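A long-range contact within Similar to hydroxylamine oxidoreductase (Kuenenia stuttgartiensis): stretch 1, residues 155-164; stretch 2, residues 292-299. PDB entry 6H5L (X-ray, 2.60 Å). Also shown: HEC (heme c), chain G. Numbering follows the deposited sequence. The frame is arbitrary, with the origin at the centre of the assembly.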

# COMPACT_ATOMS: atom_id res chain seq x y z
N GLN A 155 -8.42 -41.36 -9.55
CA GLN A 155 -8.54 -41.58 -8.11
C GLN A 155 -9.90 -41.12 -7.60
O GLN A 155 -10.54 -41.81 -6.80
CB GLN A 155 -7.42 -40.87 -7.36
CG GLN A 155 -7.51 -41.02 -5.85
CD GLN A 155 -6.50 -40.18 -5.11
OE1 GLN A 155 -5.48 -39.77 -5.67
NE2 GLN A 155 -6.78 -39.91 -3.84
N GLN A 156 -10.37 -39.95 -8.05
CA GLN A 156 -11.67 -39.46 -7.61
C GLN A 156 -12.80 -40.33 -8.15
O GLN A 156 -13.79 -40.57 -7.45
CB GLN A 156 -11.87 -38.01 -8.05
CG GLN A 156 -11.11 -36.98 -7.22
CD GLN A 156 -9.64 -36.89 -7.58
OE1 GLN A 156 -9.15 -37.64 -8.42
NE2 GLN A 156 -8.93 -35.97 -6.93
N PHE A 157 -12.67 -40.81 -9.39
CA PHE A 157 -13.69 -41.69 -9.96
C PHE A 157 -13.83 -42.97 -9.15
O PHE A 157 -14.94 -43.44 -8.91
CB PHE A 157 -13.35 -42.00 -11.42
CG PHE A 157 -14.34 -42.91 -12.09
CD1 PHE A 157 -15.44 -42.39 -12.75
CD2 PHE A 157 -14.17 -44.29 -12.08
CE1 PHE A 157 -16.36 -43.22 -13.37
CE2 PHE A 157 -15.08 -45.12 -12.70
CZ PHE A 157 -16.17 -44.59 -13.34
N ASP A 158 -12.70 -43.56 -8.74
CA ASP A 158 -12.75 -44.81 -8.00
C ASP A 158 -13.30 -44.62 -6.60
O ASP A 158 -14.08 -45.44 -6.11
CB ASP A 158 -11.37 -45.45 -7.96
CG ASP A 158 -10.90 -45.93 -9.32
OD1 ASP A 158 -11.75 -46.10 -10.21
OD2 ASP A 158 -9.68 -46.13 -9.49
N GLU A 159 -12.91 -43.53 -5.92
CA GLU A 159 -13.46 -43.26 -4.60
C GLU A 159 -14.95 -42.94 -4.68
O GLU A 159 -15.70 -43.25 -3.74
CB GLU A 159 -12.70 -42.11 -3.93
CG GLU A 159 -11.28 -42.49 -3.52
CD GLU A 159 -10.57 -41.37 -2.77
OE1 GLU A 159 -11.17 -40.29 -2.61
OE2 GLU A 159 -9.42 -41.58 -2.34
N PHE A 160 -15.40 -42.31 -5.77
CA PHE A 160 -16.83 -42.17 -6.00
C PHE A 160 -17.48 -43.53 -6.25
O PHE A 160 -18.58 -43.79 -5.77
CB PHE A 160 -17.08 -41.22 -7.18
CG PHE A 160 -18.53 -41.08 -7.55
CD1 PHE A 160 -19.37 -40.27 -6.81
CD2 PHE A 160 -19.04 -41.75 -8.65
CE1 PHE A 160 -20.70 -40.13 -7.15
CE2 PHE A 160 -20.37 -41.62 -9.00
CZ PHE A 160 -21.20 -40.81 -8.24
N LEU A 161 -16.80 -44.39 -7.01
CA LEU A 161 -17.30 -45.73 -7.27
C LEU A 161 -17.41 -46.57 -6.00
O LEU A 161 -18.18 -47.53 -5.97
CB LEU A 161 -16.40 -46.43 -8.29
CG LEU A 161 -17.07 -47.19 -9.43
CD1 LEU A 161 -17.93 -46.25 -10.28
CD2 LEU A 161 -16.03 -47.89 -10.30
N ARG A 162 -16.65 -46.22 -4.96
CA ARG A 162 -16.69 -46.96 -3.70
C ARG A 162 -17.99 -46.76 -2.93
O ARG A 162 -18.17 -47.41 -1.89
CB ARG A 162 -15.50 -46.57 -2.82
CG ARG A 162 -14.16 -47.11 -3.30
CD ARG A 162 -13.12 -47.02 -2.20
NE ARG A 162 -13.51 -47.81 -1.03
CZ ARG A 162 -12.95 -47.69 0.17
NH1 ARG A 162 -11.97 -46.82 0.37
NH2 ARG A 162 -13.37 -48.45 1.17
N GLU A 163 -18.89 -45.89 -3.39
CA GLU A 163 -20.19 -45.78 -2.73
C GLU A 163 -20.98 -47.08 -2.83
O GLU A 163 -21.85 -47.34 -1.99
CB GLU A 163 -21.00 -44.64 -3.35
CG GLU A 163 -20.45 -43.25 -3.06
CD GLU A 163 -21.40 -42.15 -3.51
OE1 GLU A 163 -21.15 -40.98 -3.16
OE2 GLU A 163 -22.39 -42.46 -4.20
N ARG A 164 -20.70 -47.90 -3.84
CA ARG A 164 -21.36 -49.18 -4.00
C ARG A 164 -21.17 -50.09 -2.79
O ARG A 164 -22.00 -50.99 -2.56
CB ARG A 164 -20.84 -49.87 -5.28
CG ARG A 164 -21.38 -51.27 -5.53
CD ARG A 164 -21.09 -51.76 -6.94
NE ARG A 164 -21.97 -51.15 -7.93
CZ ARG A 164 -21.56 -50.44 -8.98
NH1 ARG A 164 -20.26 -50.27 -9.19
NH2 ARG A 164 -22.44 -49.92 -9.82
N PHE A 292 -9.61 -39.14 4.51
CA PHE A 292 -10.78 -38.64 3.82
C PHE A 292 -10.97 -39.37 2.50
O PHE A 292 -10.06 -40.03 1.99
CB PHE A 292 -10.67 -37.13 3.58
CG PHE A 292 -10.88 -36.30 4.82
CD1 PHE A 292 -9.85 -36.06 5.70
CD2 PHE A 292 -12.13 -35.74 5.09
CE1 PHE A 292 -10.05 -35.30 6.84
CE2 PHE A 292 -12.33 -34.98 6.22
CZ PHE A 292 -11.29 -34.76 7.10
N ILE A 293 -12.18 -39.26 1.94
CA ILE A 293 -12.53 -39.96 0.71
C ILE A 293 -13.48 -39.07 -0.09
O ILE A 293 -14.25 -38.29 0.47
CB ILE A 293 -13.15 -41.34 1.02
CG1 ILE A 293 -13.32 -42.16 -0.26
CG2 ILE A 293 -14.47 -41.19 1.76
CD1 ILE A 293 -13.74 -43.60 -0.01
N HIS A 294 -13.41 -39.20 -1.41
CA HIS A 294 -14.20 -38.38 -2.33
C HIS A 294 -15.59 -38.98 -2.54
O HIS A 294 -16.03 -39.27 -3.66
CB HIS A 294 -13.45 -38.21 -3.66
CG HIS A 294 -14.12 -37.29 -4.63
ND1 HIS A 294 -14.68 -37.74 -5.81
CD2 HIS A 294 -14.31 -35.95 -4.61
CE1 HIS A 294 -15.19 -36.71 -6.47
NE2 HIS A 294 -14.97 -35.61 -5.77
N ASN A 295 -16.29 -39.18 -1.42
CA ASN A 295 -17.71 -39.53 -1.39
C ASN A 295 -18.21 -39.39 0.04
O ASN A 295 -17.46 -39.64 0.99
CB ASN A 295 -17.97 -40.94 -1.93
CG ASN A 295 -17.85 -42.02 -0.87
OD1 ASN A 295 -18.74 -42.21 -0.05
ND2 ASN A 295 -16.74 -42.76 -0.91
N PRO A 296 -19.47 -38.99 0.24
CA PRO A 296 -19.95 -38.64 1.59
C PRO A 296 -20.74 -39.72 2.33
O PRO A 296 -21.30 -39.41 3.38
CB PRO A 296 -20.85 -37.44 1.30
CG PRO A 296 -21.46 -37.78 -0.03
CD PRO A 296 -20.42 -38.57 -0.80
N VAL A 297 -20.81 -40.95 1.82
CA VAL A 297 -21.80 -41.92 2.29
C VAL A 297 -21.20 -43.07 3.08
O VAL A 297 -21.95 -43.96 3.51
CB VAL A 297 -22.64 -42.46 1.12
CG1 VAL A 297 -23.13 -41.32 0.24
CG2 VAL A 297 -21.82 -43.45 0.30
N MET A 298 -19.88 -43.08 3.30
CA MET A 298 -19.24 -44.29 3.81
C MET A 298 -19.60 -44.58 5.27
O MET A 298 -19.57 -45.74 5.69
CB MET A 298 -17.72 -44.20 3.66
CG MET A 298 -17.25 -44.07 2.22
SD MET A 298 -17.91 -45.34 1.13
CE MET A 298 -17.22 -46.82 1.85
N LYS A 299 -19.93 -43.56 6.05
CA LYS A 299 -20.14 -43.72 7.49
C LYS A 299 -21.61 -43.73 7.90
O LYS A 299 -21.90 -43.63 9.09
CB LYS A 299 -19.41 -42.62 8.25
CG LYS A 299 -17.94 -42.50 7.91
CD LYS A 299 -17.21 -41.65 8.94
CE LYS A 299 -17.88 -40.30 9.13
NZ LYS A 299 -17.96 -39.50 7.88
FE HEC G . -15.53 -34.05 -6.89
CHA HEC G . -12.77 -32.70 -5.35
CHB HEC G . -13.60 -34.78 -9.65
CHC HEC G . -18.13 -35.86 -8.27
CHD HEC G . -17.57 -33.01 -4.38
NA HEC G . -13.56 -33.78 -7.41
C1A HEC G . -12.59 -33.21 -6.61
C2A HEC G . -11.33 -33.24 -7.33
C3A HEC G . -11.55 -33.81 -8.51
C4A HEC G . -12.96 -34.16 -8.59
CMA HEC G . -10.49 -34.05 -9.60
CAA HEC G . -9.98 -32.71 -6.80
CBA HEC G . -9.72 -31.29 -7.31
CGA HEC G . -8.39 -30.82 -6.78
O1A HEC G . -7.89 -31.41 -5.79
O2A HEC G . -7.83 -29.84 -7.34
NB HEC G . -15.85 -35.06 -8.67
C1B HEC G . -14.86 -35.35 -9.59
C2B HEC G . -15.37 -36.37 -10.48
C3B HEC G . -16.62 -36.67 -10.11
C4B HEC G . -16.94 -35.85 -8.96
CMB HEC G . -14.58 -36.98 -11.66
CAB HEC G . -17.58 -37.70 -10.75
CBB HEC G . -17.11 -39.14 -10.44
NC HEC G . -17.49 -34.37 -6.42
C1C HEC G . -18.39 -35.17 -7.11
C2C HEC G . -19.61 -35.24 -6.33
C3C HEC G . -19.50 -34.36 -5.33
C4C HEC G . -18.14 -33.86 -5.32
CMC HEC G . -20.92 -35.89 -6.83
CAC HEC G . -20.59 -34.03 -4.28
CBC HEC G . -20.85 -35.27 -3.39
ND HEC G . -15.23 -32.96 -5.17
C1D HEC G . -16.22 -32.77 -4.21
C2D HEC G . -15.60 -32.29 -3.00
C3D HEC G . -14.10 -32.19 -3.31
C4D HEC G . -13.97 -32.63 -4.67
CMD HEC G . -16.29 -31.93 -1.67
CAD HEC G . -12.98 -31.73 -2.35
CBD HEC G . -12.19 -32.98 -1.95
CGD HEC G . -11.32 -32.72 -0.75
O1D HEC G . -10.78 -33.70 -0.17
O2D HEC G . -11.17 -31.53 -0.35

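What holds the irregular stretch against the helix most firmly? The backbone of His 294 does: His 294 N donates to Glu 159 OE1 at 2.8 Å, the shortest polar contact between the stretches. The CA-to-CB bond of Glu 159 points toward the second stretch, and the carboxylate reaches the amide of His 294.

How is the histidine side chain held? His 294 NE2 binds the heme iron, HEC FE, at 2.0 Å, while His 294 ND1 makes a weak hydrogen bond to Gln 156 O at 3.4 Å. Gln 156 O also accepts the helical bond from Phe 160 N at 2.9 Å, so it serves both helix and ligand. Gln 156 CG lies over one ring face, 4.0 Å from the centroid of the His 294 ring, in a CH-pi contact.

What does Asn 295 add? Asn 295 ND2 gives a weak hydrogen bond to Glu 159 O at 3.1 Å, while Asn 295 OD1 accepts from Val 297 N at 3.1 Å, so one side chain bonds both to the helix and within its own stretch.

Where does packing take over? Toward the 3-10 segment, Glu 163 CG and Val 297 CG2 make an aliphatic contact at 3.6 Å, and Arg 162 NH1 approaches Ile 293 CD1 at 3.7 Å, setting a charged group beside a methyl.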